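Local coordinates for protein methylxanthine N3-demethylase NdmB (Pseudomonas putida, PDB 6ICL) that removes the N3-methyl group of theobromine, 3-methylxanthine, caffeine and theophylline as formaldehyde, acting as a Rieske non-heme iron oxygenase in bacterial caffeine degradation, at residues R85-S90 and E104-G109; A115-L120 and R132-S137; E45-N50 and L68-S73. All blocks are in the same frame, centred on the assembly; numbering follows the deposited sequence.

Contact 1: residues R85-S90 and E104-G109; sequences RSAQLS and ECPYHG. With FES (Fe2/s2 (inorganic) cluster), chain B.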
loop_
_atom_site.group_PDB
_atom_site.type_symbol
_atom_site.label_atom_id
_atom_site.label_comp_id
_atom_site.label_asym_id
_atom_site.label_seq_id
_atom_site.Cartn_x
_atom_site.Cartn_y
_atom_site.Cartn_z
ATOM N N ARG A 85 5.965 33.132 -15.737
ATOM C CA ARG A 85 6.237 31.836 -16.354
ATOM C C ARG A 85 5.285 30.742 -15.875
ATOM O O ARG A 85 5.646 29.550 -15.922
ATOM C CB ARG A 85 7.699 31.397 -16.120
ATOM C CG ARG A 85 8.765 32.221 -16.890
ATOM C CD ARG A 85 8.602 32.038 -18.394
ATOM N NE ARG A 85 9.688 32.633 -19.192
ATOM C CZ ARG A 85 9.579 33.765 -19.888
ATOM N NH1 ARG A 85 8.432 34.444 -19.884
ATOM N NH2 ARG A 85 10.615 34.217 -20.588
ATOM N N SER A 86 4.096 31.113 -15.405
ATOM C CA SER A 86 2.958 30.227 -15.207
ATOM C C SER A 86 3.088 29.313 -13.999
ATOM O O SER A 86 2.310 28.356 -13.910
ATOM C CB SER A 86 2.689 29.334 -16.427
ATOM O OG SER A 86 2.504 30.106 -17.598
ATOM N N ALA A 87 4.000 29.572 -13.065
ATOM C CA ALA A 87 4.042 28.792 -11.829
ATOM C C ALA A 87 2.754 28.965 -11.018
ATOM O O ALA A 87 2.040 29.963 -11.146
ATOM C CB ALA A 87 5.252 29.194 -10.991
ATOM N N GLN A 88 2.445 27.971 -10.173
ATOM C CA GLN A 88 1.284 28.081 -9.302
ATOM C C GLN A 88 1.589 28.986 -8.118
ATOM O O GLN A 88 2.468 28.681 -7.299
ATOM C CB GLN A 88 0.842 26.715 -8.800
ATOM C CG GLN A 88 -0.083 26.015 -9.780
ATOM C CD GLN A 88 -0.555 24.685 -9.225
ATOM O OE1 GLN A 88 0.175 23.704 -9.277
ATOM N NE2 GLN A 88 -1.764 24.654 -8.673
ATOM N N LEU A 89 0.829 30.082 -8.001
ATOM C CA LEU A 89 0.994 30.973 -6.864
ATOM C C LEU A 89 0.606 30.290 -5.560
ATOM O O LEU A 89 1.117 30.663 -4.491
ATOM C CB LEU A 89 0.174 32.263 -7.092
ATOM C CG LEU A 89 0.571 33.020 -8.378
ATOM C CD1 LEU A 89 -0.391 34.157 -8.687
ATOM C CD2 LEU A 89 1.988 33.573 -8.260
ATOM N N SER A 90 -0.249 29.256 -5.626
ATOM C CA SER A 90 -0.767 28.630 -4.408
ATOM C C SER A 90 0.300 27.863 -3.636
ATOM O O SER A 90 0.061 27.505 -2.472
ATOM C CB SER A 90 -1.941 27.694 -4.743
ATOM O OG SER A 90 -1.534 26.653 -5.639
ATOM N N GLU A 104 3.543 36.170 -3.121
ATOM C CA GLU A 104 4.818 36.036 -3.808
ATOM C C GLU A 104 4.846 34.739 -4.603
ATOM O O GLU A 104 4.542 33.679 -4.060
ATOM C CB GLU A 104 5.969 36.056 -2.802
ATOM C CG GLU A 104 7.324 35.952 -3.447
ATOM C CD GLU A 104 8.439 35.853 -2.418
ATOM O OE1 GLU A 104 8.478 34.858 -1.667
ATOM O OE2 GLU A 104 9.257 36.788 -2.340
ATOM N N CYS A 105 5.228 34.822 -5.870
ATOM C CA CYS A 105 5.336 33.609 -6.676
ATOM C C CYS A 105 6.491 32.739 -6.168
ATOM O O CYS A 105 7.522 33.264 -5.744
ATOM C CB CYS A 105 5.548 33.960 -8.142
ATOM S SG CYS A 105 5.763 32.488 -9.231
ATOM N N PRO A 106 6.345 31.398 -6.185
ATOM C CA PRO A 106 7.448 30.535 -5.711
ATOM C C PRO A 106 8.629 30.490 -6.649
ATOM O O PRO A 106 9.692 29.979 -6.256
ATOM C CB PRO A 106 6.793 29.145 -5.617
ATOM C CG PRO A 106 5.741 29.174 -6.681
ATOM C CD PRO A 106 5.171 30.597 -6.591
ATOM N N TYR A 107 8.480 30.969 -7.884
ATOM C CA TYR A 107 9.510 30.708 -8.883
ATOM C C TYR A 107 10.515 31.865 -8.964
ATOM O O TYR A 107 11.663 31.729 -8.519
ATOM C CB TYR A 107 8.847 30.411 -10.233
ATOM C CG TYR A 107 9.735 29.699 -11.235
ATOM C CD1 TYR A 107 11.085 29.461 -10.960
ATOM C CD2 TYR A 107 9.221 29.273 -12.470
ATOM C CE1 TYR A 107 11.897 28.832 -11.899
ATOM C CE2 TYR A 107 10.035 28.632 -13.420
ATOM C CZ TYR A 107 11.369 28.423 -13.119
ATOM O OH TYR A 107 12.180 27.784 -14.035
ATOM N N HIS A 108 10.126 33.009 -9.528
ATOM C CA HIS A 108 11.044 34.152 -9.575
ATOM C C HIS A 108 10.566 35.324 -8.714
ATOM O O HIS A 108 11.044 36.441 -8.886
ATOM C CB HIS A 108 11.291 34.617 -11.013
ATOM C CG HIS A 108 11.641 33.510 -11.968
ATOM N ND1 HIS A 108 10.688 32.766 -12.629
ATOM C CD2 HIS A 108 12.841 33.055 -12.408
ATOM C CE1 HIS A 108 11.282 31.883 -13.418
ATOM N NE2 HIS A 108 12.589 32.035 -13.296
ATOM N N GLY A 109 9.620 35.095 -7.809
ATOM C CA GLY A 109 9.352 36.039 -6.746
ATOM C C GLY A 109 8.485 37.240 -7.082
ATOM O O GLY A 109 8.430 38.165 -6.275
HETATM FE FE1 FES B . 8.496 33.688 -12.680
HETATM FE FE2 FES B . 6.174 33.583 -11.201
HETATM S S1 FES B . 6.798 32.199 -12.801
HETATM S S2 FES B . 7.892 34.942 -11.007
#
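Ala-87 and Leu-89 meet Cys-105, Pro-106 and Tyr-107 through apolar contacts. The methyl of Ala-87 points at the 104-109 segment, 3.9 Å from CB of Tyr-107, and also touches SG of Cys-105. Leu-89 contributes a single branch, CD2, which lies 3.6 Å from CB of Cys-105. The ring of Pro-106 presses on the backbone instead, its CG 3.4 Å from O of Gln-88.

Cys-105 and His-108 bind different irons of the cluster. Cys-105 SG binds FE2 at 2.3 Å, the thiolate being placed there by a chi1 of 178° that sets SG opposite the backbone N. His-108 ND1 binds FE1 at 2.4 Å. Cys-82 completes the protein ligands of FE2 and His-84 those of FE1.

Backbone N-H groups and rings lie beside the sulfurs. The N-H of Tyr-107 is directed at Cys-105 SG in a nearly straight bond (165°), which probably draws charge from the thiolate, and the backbone N of Arg-85 lies 3.2 Å from the bridging S1. CE1 of His-108 rests over the centre of the Tyr-107 ring, while S1 lies in the imidazole plane at its edge. Beyond the segments, the guanidinium of Arg-85 bonds to Ser-339 and Ser-332 of the second subunit, and Tyr-107 OH to Asn-191 of that subunit.

Two loops facing each other across a [2Fe-2S] cluster, each giving one cysteine and one histidine, are the Rieske motif, set here at a subunit interface as in related Rieske oxygenases.

Contact 2: residues A115-L120 and R132-S137; sequences AGACQL and RAKISS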
loop_
_atom_site.group_PDB
_atom_site.type_symbol
_atom_site.label_atom_id
_atom_site.label_comp_id
_atom_site.label_asym_id
_atom_site.label_seq_id
_atom_site.Cartn_x
_atom_site.Cartn_y
_atom_site.Cartn_z
ATOM N N ALA A 115 -5.492 43.114 -5.796
ATOM C CA ALA A 115 -6.182 43.304 -7.063
ATOM C C ALA A 115 -5.579 42.482 -8.182
ATOM O O ALA A 115 -6.026 42.603 -9.326
ATOM C CB ALA A 115 -6.176 44.790 -7.463
ATOM N N GLY A 116 -4.572 41.657 -7.890
ATOM C CA GLY A 116 -3.915 40.885 -8.928
ATOM C C GLY A 116 -2.872 41.632 -9.736
ATOM O O GLY A 116 -2.373 41.077 -10.723
ATOM N N ALA A 117 -2.527 42.865 -9.357
ATOM C CA ALA A 117 -1.487 43.617 -10.045
ATOM C C ALA A 117 -0.127 43.243 -9.476
ATOM O O ALA A 117 0.044 43.164 -8.258
ATOM C CB ALA A 117 -1.713 45.125 -9.894
ATOM N N CYS A 118 0.833 42.994 -10.349
ATOM C CA CYS A 118 2.178 42.708 -9.887
ATOM C C CYS A 118 2.813 44.020 -9.436
ATOM O O CYS A 118 2.905 44.961 -10.226
ATOM C CB CYS A 118 2.997 42.047 -10.992
ATOM S SG CYS A 118 4.684 41.857 -10.489
ATOM N N GLN A 119 3.230 44.089 -8.168
ATOM C CA GLN A 119 3.801 45.298 -7.590
ATOM C C GLN A 119 5.319 45.235 -7.416
ATOM O O GLN A 119 5.937 46.261 -7.102
ATOM C CB GLN A 119 3.129 45.600 -6.242
ATOM C CG GLN A 119 1.646 46.016 -6.363
ATOM C CD GLN A 119 1.435 47.254 -7.238
ATOM O OE1 GLN A 119 2.336 48.061 -7.422
ATOM N NE2 GLN A 119 0.240 47.390 -7.793
ATOM N N LEU A 120 5.942 44.078 -7.652
ATOM C CA LEU A 120 7.398 43.993 -7.613
ATOM C C LEU A 120 7.867 42.838 -8.479
ATOM O O LEU A 120 7.381 41.711 -8.336
ATOM C CB LEU A 120 7.931 43.805 -6.186
ATOM C CG LEU A 120 9.461 43.642 -6.197
ATOM C CD1 LEU A 120 10.131 44.939 -6.658
ATOM C CD2 LEU A 120 10.003 43.171 -4.851
ATOM N N ARG A 132 0.726 44.229 -18.543
ATOM C CA ARG A 132 0.586 42.811 -18.860
ATOM C C ARG A 132 0.835 41.917 -17.643
ATOM O O ARG A 132 0.331 40.787 -17.603
ATOM C CB ARG A 132 1.554 42.461 -20.002
ATOM C CG ARG A 132 0.921 41.757 -21.195
ATOM C CD ARG A 132 1.733 41.919 -22.493
ATOM N NE ARG A 132 2.843 40.968 -22.657
ATOM C CZ ARG A 132 2.711 39.663 -22.915
ATOM N NH1 ARG A 132 3.794 38.905 -23.063
ATOM N NH2 ARG A 132 1.509 39.096 -23.013
ATOM N N ALA A 133 1.582 42.404 -16.649
ATOM C CA ALA A 133 1.963 41.625 -15.472
ATOM C C ALA A 133 0.847 41.719 -14.438
ATOM O O ALA A 133 0.891 42.489 -13.474
ATOM C CB ALA A 133 3.293 42.115 -14.915
ATOM N N LYS A 134 -0.171 40.905 -14.643
ATOM C CA LYS A 134 -1.391 41.044 -13.870
ATOM C C LYS A 134 -2.176 39.755 -14.025
ATOM O O LYS A 134 -2.193 39.163 -15.109
ATOM C CB LYS A 134 -2.196 42.257 -14.344
ATOM C CG LYS A 134 -3.704 42.144 -14.198
ATOM C CD LYS A 134 -4.388 43.479 -14.479
ATOM C CE LYS A 134 -4.123 44.483 -13.355
ATOM N NZ LYS A 134 -4.594 43.950 -12.044
ATOM N N ILE A 135 -2.782 39.311 -12.931
ATOM C CA ILE A 135 -3.601 38.109 -12.913
ATOM C C ILE A 135 -5.030 38.508 -12.568
ATOM O O ILE A 135 -5.264 39.518 -11.898
ATOM C CB ILE A 135 -3.061 37.068 -11.905
ATOM C CG1 ILE A 135 -3.225 37.576 -10.481
ATOM C CG2 ILE A 135 -1.577 36.757 -12.161
ATOM C CD1 ILE A 135 -2.665 36.638 -9.456
ATOM N N SER A 136 -5.987 37.702 -13.033
ATOM C CA SER A 136 -7.383 37.922 -12.696
ATOM C C SER A 136 -7.601 37.774 -11.200
ATOM O O SER A 136 -7.118 36.823 -10.578
ATOM C CB SER A 136 -8.272 36.933 -13.449
ATOM O OG SER A 136 -7.963 36.938 -14.833
ATOM N N SER A 137 -8.336 38.722 -10.633
ATOM C CA SER A 137 -8.682 38.761 -9.225
ATOM C C SER A 137 -10.196 38.659 -9.148
ATOM O O SER A 137 -10.885 39.204 -10.009
ATOM C CB SER A 137 -8.146 40.061 -8.615
ATOM O OG SER A 137 -8.741 40.392 -7.377
#
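The flat groups that meet are peptides: the carbonyls of Gly-116 and Ala-133 face the amides of Ile-135 and Cys-118. Neither N-H lies exactly in the plane of the carbonyl it meets, Ile-135 N being tilted 18° from that of Gly-116 and Cys-118 N 25° from that of Ala-133. Ile-135 N bonds to Gly-116 O at 2.9 Å, close to straight at 168°. Cys-118 N reaches Ala-133 O over 3.2 Å. These two bonds flank Ala-117 and Lys-134, which therefore form a non-hydrogen-bonded pair in a single bridge between segments running nearly antiparallel.

Two CA-H...O contacts accompany these bonds. Gly-116 O also receives the CA-H of Lys-134 at 3.3 Å, and the CA of Gly-116 points a hydrogen at Ile-135 O, 3.5 Å away, an approach that its lack of a side chain makes possible.

Side-chain contacts are few. CB of Cys-118 packs on CB of Ala-133 at 3.9 Å, and Trp-110 of the cluster pocket touches both residues. The Lys-134 chain bends at chi3 and chi4, carrying NZ to 3.4 Å from Ala-115 O, at an angle too poor for a hydrogen bond. Ser-137 lays its CB against Ala-115 O, while its OG bonds to Glu-114 O.

With an inverse gamma turn centred on Ala-133, this isolated antiparallel bridge joins the turn before strand 118-120, in the small sheet of the cluster-binding part of the Rieske domain, to the chain entering strand 137-143 of the larger sheet.

Contact 3: residues E45-N50 and L68-S73; sequences EFERAN and LARLNS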
loop_
_atom_site.group_PDB
_atom_site.type_symbol
_atom_site.label_atom_id
_atom_site.label_comp_id
_atom_site.label_asym_id
_atom_site.label_seq_id
_atom_site.Cartn_x
_atom_site.Cartn_y
_atom_site.Cartn_z
ATOM N N GLU A 45 -10.509 25.297 6.986
ATOM C CA GLU A 45 -9.753 24.661 5.911
ATOM C C GLU A 45 -8.736 25.618 5.300
ATOM O O GLU A 45 -7.601 25.226 4.997
ATOM C CB GLU A 45 -10.711 24.131 4.833
ATOM C CG GLU A 45 -11.310 22.768 5.187
ATOM C CD GLU A 45 -12.523 22.400 4.331
ATOM O OE1 GLU A 45 -13.103 21.328 4.583
ATOM O OE2 GLU A 45 -12.898 23.179 3.423
ATOM N N PHE A 46 -9.125 26.880 5.091
ATOM C CA PHE A 46 -8.184 27.830 4.510
ATOM C C PHE A 46 -6.991 28.079 5.441
ATOM O O PHE A 46 -5.837 28.151 4.992
ATOM C CB PHE A 46 -8.896 29.150 4.210
ATOM C CG PHE A 46 -7.958 30.256 3.943
ATOM C CD1 PHE A 46 -7.360 30.384 2.685
ATOM C CD2 PHE A 46 -7.616 31.146 4.952
ATOM C CE1 PHE A 46 -6.453 31.421 2.434
ATOM C CE2 PHE A 46 -6.709 32.160 4.714
ATOM C CZ PHE A 46 -6.130 32.302 3.443
ATOM N N GLU A 47 -7.257 28.248 6.734
ATOM C CA GLU A 47 -6.189 28.551 7.686
ATOM C C GLU A 47 -5.256 27.362 7.912
ATOM O O GLU A 47 -4.069 27.565 8.182
ATOM C CB GLU A 47 -6.798 29.028 9.006
ATOM C CG GLU A 47 -7.478 30.405 8.859
ATOM C CD GLU A 47 -8.050 30.934 10.181
ATOM O OE1 GLU A 47 -8.230 30.135 11.125
ATOM O OE2 GLU A 47 -8.298 32.157 10.277
ATOM N N ARG A 48 -5.752 26.126 7.768
ATOM C CA ARG A 48 -4.936 24.909 7.875
ATOM C C ARG A 48 -4.123 24.584 6.623
ATOM O O ARG A 48 -3.270 23.699 6.690
ATOM C CB ARG A 48 -5.817 23.684 8.142
ATOM C CG ARG A 48 -6.231 23.468 9.563
ATOM C CD ARG A 48 -7.556 22.653 9.637
ATOM N NE ARG A 48 -7.832 21.781 8.486
ATOM C CZ ARG A 48 -9.052 21.297 8.186
ATOM N NH1 ARG A 48 -10.114 21.617 8.933
ATOM N NH2 ARG A 48 -9.224 20.501 7.138
ATOM N N ALA A 49 -4.404 25.217 5.482
ATOM C CA ALA A 49 -3.753 24.882 4.221
ATOM C C ALA A 49 -2.276 25.269 4.168
ATOM O O ALA A 49 -1.545 24.755 3.319
ATOM C CB ALA A 49 -4.476 25.582 3.076
ATOM N N ASN A 50 -1.826 26.185 5.016
ATOM C CA ASN A 50 -0.456 26.674 4.958
ATOM C C ASN A 50 -0.066 26.999 6.392
ATOM O O ASN A 50 -0.903 27.499 7.145
ATOM C CB ASN A 50 -0.352 27.912 4.034
ATOM C CG ASN A 50 1.081 28.438 3.891
ATOM O OD1 ASN A 50 1.624 29.058 4.805
ATOM N ND2 ASN A 50 1.680 28.222 2.726
ATOM N N LEU A 68 -6.082 31.209 -3.091
ATOM C CA LEU A 68 -6.583 32.010 -1.990
ATOM C C LEU A 68 -5.403 32.442 -1.131
ATOM O O LEU A 68 -4.511 31.637 -0.838
ATOM C CB LEU A 68 -7.577 31.217 -1.131
ATOM C CG LEU A 68 -8.779 30.598 -1.869
ATOM C CD1 LEU A 68 -9.670 29.836 -0.907
ATOM C CD2 LEU A 68 -9.592 31.673 -2.617
ATOM N N ALA A 69 -5.391 33.707 -0.728
ATOM C CA ALA A 69 -4.398 34.167 0.229
ATOM C C ALA A 69 -4.996 35.305 1.034
ATOM O O ALA A 69 -5.826 36.075 0.531
ATOM C CB ALA A 69 -3.116 34.638 -0.457
ATOM N N ARG A 70 -4.571 35.410 2.283
ATOM C CA ARG A 70 -5.041 36.480 3.151
ATOM C C ARG A 70 -3.986 37.570 3.126
ATOM O O ARG A 70 -2.863 37.362 3.593
ATOM C CB ARG A 70 -5.305 36.001 4.574
ATOM C CG ARG A 70 -5.780 37.143 5.471
ATOM C CD ARG A 70 -6.816 36.666 6.448
ATOM N NE ARG A 70 -6.340 35.491 7.158
ATOM C CZ ARG A 70 -7.105 34.716 7.907
ATOM N NH1 ARG A 70 -8.392 34.990 8.053
ATOM N NH2 ARG A 70 -6.574 33.669 8.516
ATOM N N LEU A 71 -4.345 38.715 2.539
ATOM C CA LEU A 71 -3.472 39.869 2.395
ATOM C C LEU A 71 -4.123 41.030 3.145
ATOM O O LEU A 71 -5.259 41.407 2.835
ATOM C CB LEU A 71 -3.272 40.231 0.919
ATOM C CG LEU A 71 -2.714 39.168 -0.040
ATOM C CD1 LEU A 71 -2.481 39.765 -1.419
ATOM C CD2 LEU A 71 -1.427 38.557 0.490
ATOM N N ASN A 72 -3.421 41.565 4.147
ATOM C CA ASN A 72 -3.909 42.708 4.925
ATOM C C ASN A 72 -5.291 42.420 5.488
ATOM O O ASN A 72 -6.225 43.206 5.326
ATOM C CB ASN A 72 -3.930 43.976 4.074
ATOM C CG ASN A 72 -2.632 44.186 3.319
ATOM O OD1 ASN A 72 -1.568 44.242 3.927
ATOM N ND2 ASN A 72 -2.707 44.274 1.990
ATOM N N SER A 73 -5.426 41.248 6.108
ATOM C CA SER A 73 -6.628 40.778 6.790
ATOM C C SER A 73 -7.797 40.450 5.865
ATOM O O SER A 73 -8.887 40.130 6.361
ATOM C CB SER A 73 -7.101 41.781 7.845
ATOM O OG SER A 73 -6.052 42.027 8.756
#
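Phe-46 and Arg-70 are brought together by first torsions that set CG of each opposite its own backbone N (166° in Phe-46), projecting the ring from the helix and the arginine chain from the strand. Bends at chi2 and chi3 then turn the end of Arg-70 toward the helix, so that its guanidinium reaches both Phe-46 and Glu-47.

The phenyl ring makes the apolar part of the contact. Its CE1 lies 3.7 Å from CB of Leu-68, and its CZ approaches the backbone N of Arg-70 at 3.7 Å, near the ring plane. CE2 sits 3.9 Å above one face of the Arg-70 guanidinium, toward the rim; with the planes 88° apart, the ring meets that face nearly perpendicularly.

The charged part is a salt bridge from Arg-70 NH2 to Glu-47 OE2, 2.9 Å long and almost straight at 173°. OE2 lies near the guanidinium plane and is met on its anti side, with NH2 somewhat out of the carboxylate plane. NH2 also bonds to Gly-53 O, and NE to His-54 ND1, which together would fix the rotation of the guanidinium. Pro-299 of the third subunit packs on both Glu-47 and Arg-70.

Phe-46 is buried among Cys-41, Met-57 and Ile-75, from three strands of one sheet. The arrangement is a short helix laid against an antiparallel sheet, with Phe-46 as the buried aromatic and a salt bridge beside it, here helix 43-48 on strand 64-71 of the Rieske domain.

From the N terminus, contact 3 comes first: it closes the loop from helix 43-48 to strand 64-71, enclosing strand 57-61. Contact 1 then closes the excursion holding strands 93-97 and 100-104, bringing the two cluster-binding loops together. Contact 2 closes last, around a span without helix or strand, and returns the chain to the larger sheet at strand 137-143. The three follow in series, none nested or crossing. Contacts 1 and 2 touch where Leu-89 CD1 meets Ile-135 CD1 at 3.5 Å, joining a cluster loop to the chain that leads into strand 137-143. Contact 3 touches neither, though its nearest atoms come within about 5 Å of contact 1 and about 6 Å of contact 2.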